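Local coordinates for protein glutathione S-transferase domain (Burkholderia graminis, PDB 4MF5) that binds glutathione and probably acts as a glutathione transferase, joining the thiol of glutathione to electrophilic substrates, at residues 184-189 with 194-199; 210-215 with 225-230. All coordinates share one frame; numbering follows the deposited sequence. Where two conformers were deposited one is given.

Following the chain from its N terminus, helix 170-190 is the first element involved, and interaction 1 closes a short loop by joining its last turns (184-189) to 194-199, ahead of helix 203-216. Interaction 2 opens afterwards, from 210-215 on that helix, and closes a longer loop at 225-230, just before helix 231-242. The two are therefore in series, neither nested nor crossed. Their centres lie about 14 Å apart and they touch: Leu-186 CD1 of interaction 1 is 4.2 Å from Val-212 CG2 of interaction 2, and Gly-184 N is 3.6 Å from Phe-230 CE1. Together they tie helices 170-190, 203-216 and 231-242 into the all-helical C-terminal half of the glutathione transferase fold.

Interaction 1 (184-189 with 194-199); sequences GVLEQR and EWILGD
In the helical C-terminal domain, the connection from helix 170-190 to helix 203-216 folds into a type I beta turn, Trp-195 to Gly-198, and Arg-189 near the end of the first helix reaches out to grip it. Two nitrogens converge on one acceptor: NE of Arg-189 lies 2.8 Å from Ile-196 O and NH1 of Arg-189 lies 3.0 Å from the same oxygen. The N-H...O angles of 148° and 140° show both bonds bent, as sharing one atom requires. Ile-196 O sits at the guanidinium edge, almost in its plane, and NE meets it nearly along the C=O axis. A bend at chi2 (64°) in the arginine chain turns this edge to the carbonyl. The salt bridge from NH1 to Glu-136 on helix 131-161 gives the group a second restraint on its rotation.

One turn back on the helix the contact is apolar and looser, with Leu-186 CD2 4.3 Å from Ile-196 CD1; both side chains also touch Thr-208 of helix 203-216. The turn is closed by Gly-198 N to Trp-195 O (2.9 Å). Its last residue, Gly-198, has backbone angles at which a CB would collide with the carbonyl oxygen of Leu-197. The Ile-196 amide bonds to Asp-205 OD1 near the start of helix 203-216, an aspartate-to-loop bond that, as in relatives, is characteristic of the glutathione transferase C-terminal domain.

Interaction 2 (210-215 with 225-230); sequences PWVRNL and VAIQDF
Leu-215 and Val-225 meet tip to tip inside the helical C-terminal domain of the glutathione transferase fold, where helix 203-216 faces the Schellman motif that ends the short helix 222-225. The contact is made by methyl groups: CD2 of Leu-215 is 4.1 Å from CG2 of Val-225, and both side chains leave the backbone toward the opposite segment. In Leu-215, CG stands anti to the backbone N (chi1 180°), which carries the isopropyl end across to the valine. One turn earlier on the helix, Val-212 makes a looser approach, its CG1 4.5 Å from CD1 of Ile-227. The nearest CA pairs are 9.0 Å (Leu-215 and Val-225) and 9.3 Å (Val-212 and Ile-227) apart, so the backbones are bridged by side chains alone.

In the next shell, Leu-183 of helix 170-190 touches both Leu-215 and Val-225, while Phe-152 of helix 131-161 packs on Leu-215. Val-233 and Leu-237 of helix 231-242 meet Val-212, and Gln-234 touches Ile-227. On the same helix as Val-212 and Leu-215, Trp-211 gives its NE1 proton to OD1 of Asn-52, a residue of the glutathione site.

Between Val-225 and Ile-227 the chain leaves the helix through the Schellman motif, which fixes the path on which both side chains face helix 203-216. Ala-226, with phi 54°, is its C-prime residue: its N bonds to Glu-223 O, and Ile-227 N reaches back to Gly-222 O. A 3-10 turn follows, with Asp-229 N 2.8 Å from Ala-226 O.

Interaction 1 (184-189 with 194-199)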
loop_
_atom_site.group_PDB
_atom_site.type_symbol
_atom_site.label_atom_id
_atom_site.label_comp_id
_atom_site.label_asym_id
_atom_site.label_seq_id
_atom_site.Cartn_x
_atom_site.Cartn_y
_atom_site.Cartn_z
ATOM N N GLY A 184 -12.017 13.132 4.635
ATOM C CA GLY A 184 -11.916 13.863 5.896
ATOM C C GLY A 184 -10.549 13.744 6.526
ATOM O O GLY A 184 -10.041 14.695 7.127
ATOM N N VAL A 185 -9.930 12.576 6.397
ATOM C CA VAL A 185 -8.558 12.401 6.891
ATOM C C VAL A 185 -7.620 13.334 6.134
ATOM O O VAL A 185 -6.796 14.034 6.721
ATOM C CB VAL A 185 -8.089 10.933 6.750
ATOM C CG1 VAL A 185 -6.634 10.799 7.170
ATOM C CG2 VAL A 185 -8.966 10.009 7.587
ATOM N N LEU A 186 -7.723 13.340 4.820
ATOM C CA LEU A 186 -6.897 14.241 4.006
ATOM C C LEU A 186 -7.155 15.697 4.344
ATOM O O LEU A 186 -6.216 16.485 4.438
ATOM C CB LEU A 186 -7.131 14.025 2.520
ATOM C CG LEU A 186 -6.563 12.760 1.918
ATOM C CD1 LEU A 186 -6.985 12.667 0.458
ATOM C CD2 LEU A 186 -5.061 12.684 2.028
ATOM N N GLU A 187 -8.425 16.052 4.525
ATOM C CA GLU A 187 -8.813 17.428 4.837
ATOM C C GLU A 187 -8.172 17.912 6.130
ATOM O O GLU A 187 -7.602 19.010 6.193
ATOM C CB GLU A 187 -10.331 17.528 4.927
ATOM C CG GLU A 187 -10.850 18.902 5.241
ATOM C CD GLU A 187 -10.586 19.909 4.150
ATOM O OE1 GLU A 187 -10.313 19.500 3.014
ATOM O OE2 GLU A 187 -10.672 21.126 4.441
ATOM N N GLN A 188 -8.277 17.128 7.177
ATOM C CA GLN A 188 -7.662 17.485 8.447
ATOM C C GLN A 188 -6.158 17.540 8.357
ATOM O O GLN A 188 -5.549 18.388 8.965
ATOM C CB GLN A 188 -8.119 16.537 9.560
ATOM C CG GLN A 188 -7.631 16.926 10.921
ATOM C CD GLN A 188 -8.125 18.330 11.287
ATOM O OE1 GLN A 188 -9.340 18.567 11.306
ATOM N NE2 GLN A 188 -7.194 19.282 11.474
ATOM N N ARG A 189 -5.556 16.644 7.582
ATOM C CA ARG A 189 -4.118 16.656 7.422
ATOM C C ARG A 189 -3.634 17.916 6.704
ATOM O O ARG A 189 -2.580 18.481 7.013
ATOM C CB ARG A 189 -3.677 15.401 6.673
ATOM C CG ARG A 189 -2.211 15.356 6.358
ATOM C CD ARG A 189 -1.375 15.309 7.588
ATOM N NE ARG A 189 -0.003 15.385 7.215
ATOM C CZ ARG A 189 1.000 15.337 8.075
ATOM N NH1 ARG A 189 2.235 15.476 7.615
ATOM N NH2 ARG A 189 0.778 15.124 9.370
ATOM N N GLU A 194 0.594 23.203 3.105
ATOM C CA GLU A 194 0.530 23.378 1.661
ATOM C C GLU A 194 0.190 22.044 0.976
ATOM O O GLU A 194 -0.714 21.957 0.144
ATOM C CB GLU A 194 1.865 23.917 1.136
ATOM C CG GLU A 194 1.766 24.599 -0.201
ATOM C CD GLU A 194 0.912 25.851 -0.147
ATOM O OE1 GLU A 194 0.848 26.501 0.910
ATOM O OE2 GLU A 194 0.293 26.176 -1.158
ATOM N N TRP A 195 0.964 21.028 1.345
ATOM C CA TRP A 195 0.934 19.700 0.767
ATOM C C TRP A 195 0.857 18.695 1.917
ATOM O O TRP A 195 0.916 19.061 3.100
ATOM C CB TRP A 195 2.184 19.479 -0.109
ATOM C CG TRP A 195 2.223 20.335 -1.310
ATOM C CD1 TRP A 195 3.047 21.391 -1.536
ATOM C CD2 TRP A 195 1.387 20.228 -2.470
ATOM N NE1 TRP A 195 2.789 21.954 -2.752
ATOM C CE2 TRP A 195 1.785 21.244 -3.359
ATOM C CE3 TRP A 195 0.340 19.371 -2.839
ATOM C CZ2 TRP A 195 1.170 21.426 -4.599
ATOM C CZ3 TRP A 195 -0.252 19.548 -4.068
ATOM C CH2 TRP A 195 0.156 20.564 -4.929
ATOM N N ILE A 196 0.740 17.409 1.590
ATOM C CA ILE A 196 0.529 16.413 2.624
ATOM C C ILE A 196 1.639 16.416 3.685
ATOM O O ILE A 196 1.366 16.250 4.877
ATOM C CB ILE A 196 0.279 15.021 2.012
ATOM C CG1 ILE A 196 -1.071 15.020 1.305
ATOM C CG2 ILE A 196 0.364 13.922 3.063
ATOM C CD1 ILE A 196 -1.277 13.813 0.404
ATOM N N LEU A 197 2.897 16.602 3.265
ATOM C CA LEU A 197 4.018 16.614 4.200
ATOM C C LEU A 197 4.372 18.023 4.674
ATOM O O LEU A 197 5.374 18.188 5.353
ATOM C CB LEU A 197 5.246 15.940 3.599
ATOM C CG LEU A 197 4.999 14.489 3.178
ATOM C CD1 LEU A 197 6.288 13.892 2.643
ATOM C CD2 LEU A 197 4.460 13.636 4.307
ATOM N N GLY A 198 3.568 19.030 4.370
ATOM C CA GLY A 198 3.859 20.391 4.811
ATOM C C GLY A 198 4.206 21.253 3.623
ATOM O O GLY A 198 3.497 21.276 2.614
ATOM N N ASP A 199 5.310 21.989 3.740
ATOM C CA ASP A 199 5.681 22.903 2.692
ATOM C C ASP A 199 6.093 22.210 1.414
ATOM O O ASP A 199 5.891 22.758 0.332
ATOM C CB ASP A 199 6.858 23.792 3.121
ATOM C CG ASP A 199 6.485 24.846 4.137
ATOM O OD1 ASP A 199 5.291 25.123 4.351
ATOM O OD2 ASP A 199 7.431 25.444 4.692
#

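Interaction 2 (210-215 with 225-230)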
loop_
_atom_site.group_PDB
_atom_site.type_symbol
_atom_site.label_atom_id
_atom_site.label_comp_id
_atom_site.label_asym_id
_atom_site.label_seq_id
_atom_site.Cartn_x
_atom_site.Cartn_y
_atom_site.Cartn_z
ATOM N N PRO A 210 -4.016 12.198 -7.935
ATOM C CA PRO A 210 -4.633 11.598 -9.124
ATOM C C PRO A 210 -5.929 10.846 -8.799
ATOM O O PRO A 210 -6.841 10.771 -9.631
ATOM C CB PRO A 210 -3.550 10.650 -9.657
ATOM C CG PRO A 210 -2.276 11.319 -9.220
ATOM C CD PRO A 210 -2.595 11.784 -7.823
ATOM N N TRP A 211 -5.995 10.270 -7.604
ATOM C CA TRP A 211 -7.191 9.560 -7.166
ATOM C C TRP A 211 -8.318 10.509 -6.776
ATOM O O TRP A 211 -9.471 10.242 -7.070
ATOM C CB TRP A 211 -6.841 8.574 -6.056
ATOM C CG TRP A 211 -6.410 7.258 -6.614
ATOM C CD1 TRP A 211 -5.138 6.790 -6.797
ATOM C CD2 TRP A 211 -7.281 6.280 -7.159
ATOM N NE1 TRP A 211 -5.171 5.572 -7.393
ATOM C CE2 TRP A 211 -6.476 5.226 -7.622
ATOM C CE3 TRP A 211 -8.663 6.203 -7.320
ATOM C CZ2 TRP A 211 -7.014 4.091 -8.222
ATOM C CZ3 TRP A 211 -9.193 5.061 -7.922
ATOM C CH2 TRP A 211 -8.376 4.034 -8.360
ATOM N N VAL A 212 -7.996 11.612 -6.096
ATOM C CA VAL A 212 -9.005 12.630 -5.825
ATOM C C VAL A 212 -9.567 13.160 -7.148
ATOM O O VAL A 212 -10.784 13.289 -7.320
ATOM C CB VAL A 212 -8.452 13.757 -4.935
ATOM C CG1 VAL A 212 -9.541 14.791 -4.680
ATOM C CG2 VAL A 212 -7.914 13.229 -3.621
ATOM N N ARG A 213 -8.664 13.457 -8.086
ATOM C CA ARG A 213 -9.056 13.932 -9.413
ATOM C C ARG A 213 -10.037 12.948 -10.063
ATOM O O ARG A 213 -11.094 13.336 -10.571
ATOM C CB ARG A 213 -7.818 14.118 -10.282
ATOM C CG ARG A 213 -8.102 14.481 -11.722
ATOM C CD ARG A 213 -6.806 14.646 -12.497
ATOM N NE ARG A 213 -7.033 14.974 -13.902
ATOM C CZ ARG A 213 -7.206 14.086 -14.861
ATOM N NH1 ARG A 213 -7.191 12.787 -14.596
ATOM N NH2 ARG A 213 -7.394 14.491 -16.108
ATOM N N ASN A 214 -9.689 11.666 -10.076
ATOM C CA ASN A 214 -10.509 10.643 -10.744
ATOM C C ASN A 214 -11.862 10.489 -10.059
ATOM O O ASN A 214 -12.883 10.282 -10.721
ATOM C CB ASN A 214 -9.715 9.305 -10.687
ATOM C CG ASN A 214 -10.174 8.222 -11.631
ATOM O OD1 ASN A 214 -10.147 8.392 -12.832
ATOM N ND2 ASN A 214 -10.467 7.031 -11.078
ATOM N N LEU A 215 -11.867 10.554 -8.725
ATOM C CA LEU A 215 -13.086 10.385 -7.967
ATOM C C LEU A 215 -14.141 11.395 -8.413
ATOM O O LEU A 215 -15.316 11.058 -8.590
ATOM C CB LEU A 215 -12.786 10.534 -6.487
ATOM C CG LEU A 215 -13.992 10.386 -5.566
ATOM C CD1 LEU A 215 -14.477 8.958 -5.557
ATOM C CD2 LEU A 215 -13.628 10.818 -4.159
ATOM N N VAL A 225 -19.897 12.359 -2.744
ATOM C CA VAL A 225 -19.003 12.629 -1.612
ATOM C C VAL A 225 -19.064 14.073 -1.153
ATOM O O VAL A 225 -18.493 14.375 -0.124
ATOM C CB VAL A 225 -17.544 12.199 -1.897
ATOM C CG1 VAL A 225 -17.450 10.734 -2.242
ATOM C CG2 VAL A 225 -16.893 13.071 -2.981
ATOM N N ALA A 226 -19.721 14.945 -1.927
ATOM C CA ALA A 226 -19.825 16.385 -1.652
ATOM C C ALA A 226 -18.433 17.009 -1.450
ATOM O O ALA A 226 -18.072 17.467 -0.364
ATOM C CB ALA A 226 -20.748 16.675 -0.470
ATOM N N ILE A 227 -17.661 17.039 -2.531
ATOM C CA ILE A 227 -16.271 17.456 -2.504
ATOM C C ILE A 227 -16.090 18.855 -1.888
ATOM O O ILE A 227 -15.071 19.131 -1.267
ATOM C CB ILE A 227 -15.630 17.343 -3.907
ATOM C CG1 ILE A 227 -14.116 17.554 -3.866
ATOM C CG2 ILE A 227 -16.295 18.251 -4.933
ATOM C CD1 ILE A 227 -13.345 16.525 -3.057
ATOM N N GLN A 228 -17.085 19.716 -2.058
ATOM C CA GLN A 228 -17.073 21.075 -1.525
ATOM C C GLN A 228 -16.973 21.100 0.009
ATOM O O GLN A 228 -16.647 22.141 0.579
ATOM C CB GLN A 228 -18.298 21.868 -1.991
ATOM C CG GLN A 228 -19.632 21.260 -1.588
ATOM C CD GLN A 228 -20.225 20.272 -2.566
ATOM O OE1 GLN A 228 -21.455 19.973 -2.472
ATOM N NE2 GLN A 228 -19.466 19.759 -3.468
ATOM N N ASP A 229 -17.221 19.976 0.675
ATOM C CA ASP A 229 -17.097 19.902 2.108
ATOM C C ASP A 229 -15.646 19.824 2.560
ATOM O O ASP A 229 -15.382 19.836 3.767
ATOM C CB ASP A 229 -17.835 18.673 2.663
ATOM C CG ASP A 229 -19.334 18.773 2.581
ATOM O OD1 ASP A 229 -19.846 19.858 2.286
ATOM O OD2 ASP A 229 -20.006 17.753 2.824
ATOM N N PHE A 230 -14.694 19.736 1.621
ATOM C CA PHE A 230 -13.279 19.515 1.942
ATOM C C PHE A 230 -12.464 20.635 1.281
ATOM O O PHE A 230 -11.786 20.421 0.275
ATOM C CB PHE A 230 -12.858 18.124 1.452
ATOM C CG PHE A 230 -13.781 17.036 1.928
ATOM C CD1 PHE A 230 -13.684 16.529 3.227
ATOM C CD2 PHE A 230 -14.757 16.515 1.091
ATOM C CE1 PHE A 230 -14.552 15.543 3.674
ATOM C CE2 PHE A 230 -15.627 15.527 1.551
ATOM C CZ PHE A 230 -15.505 15.038 2.830
#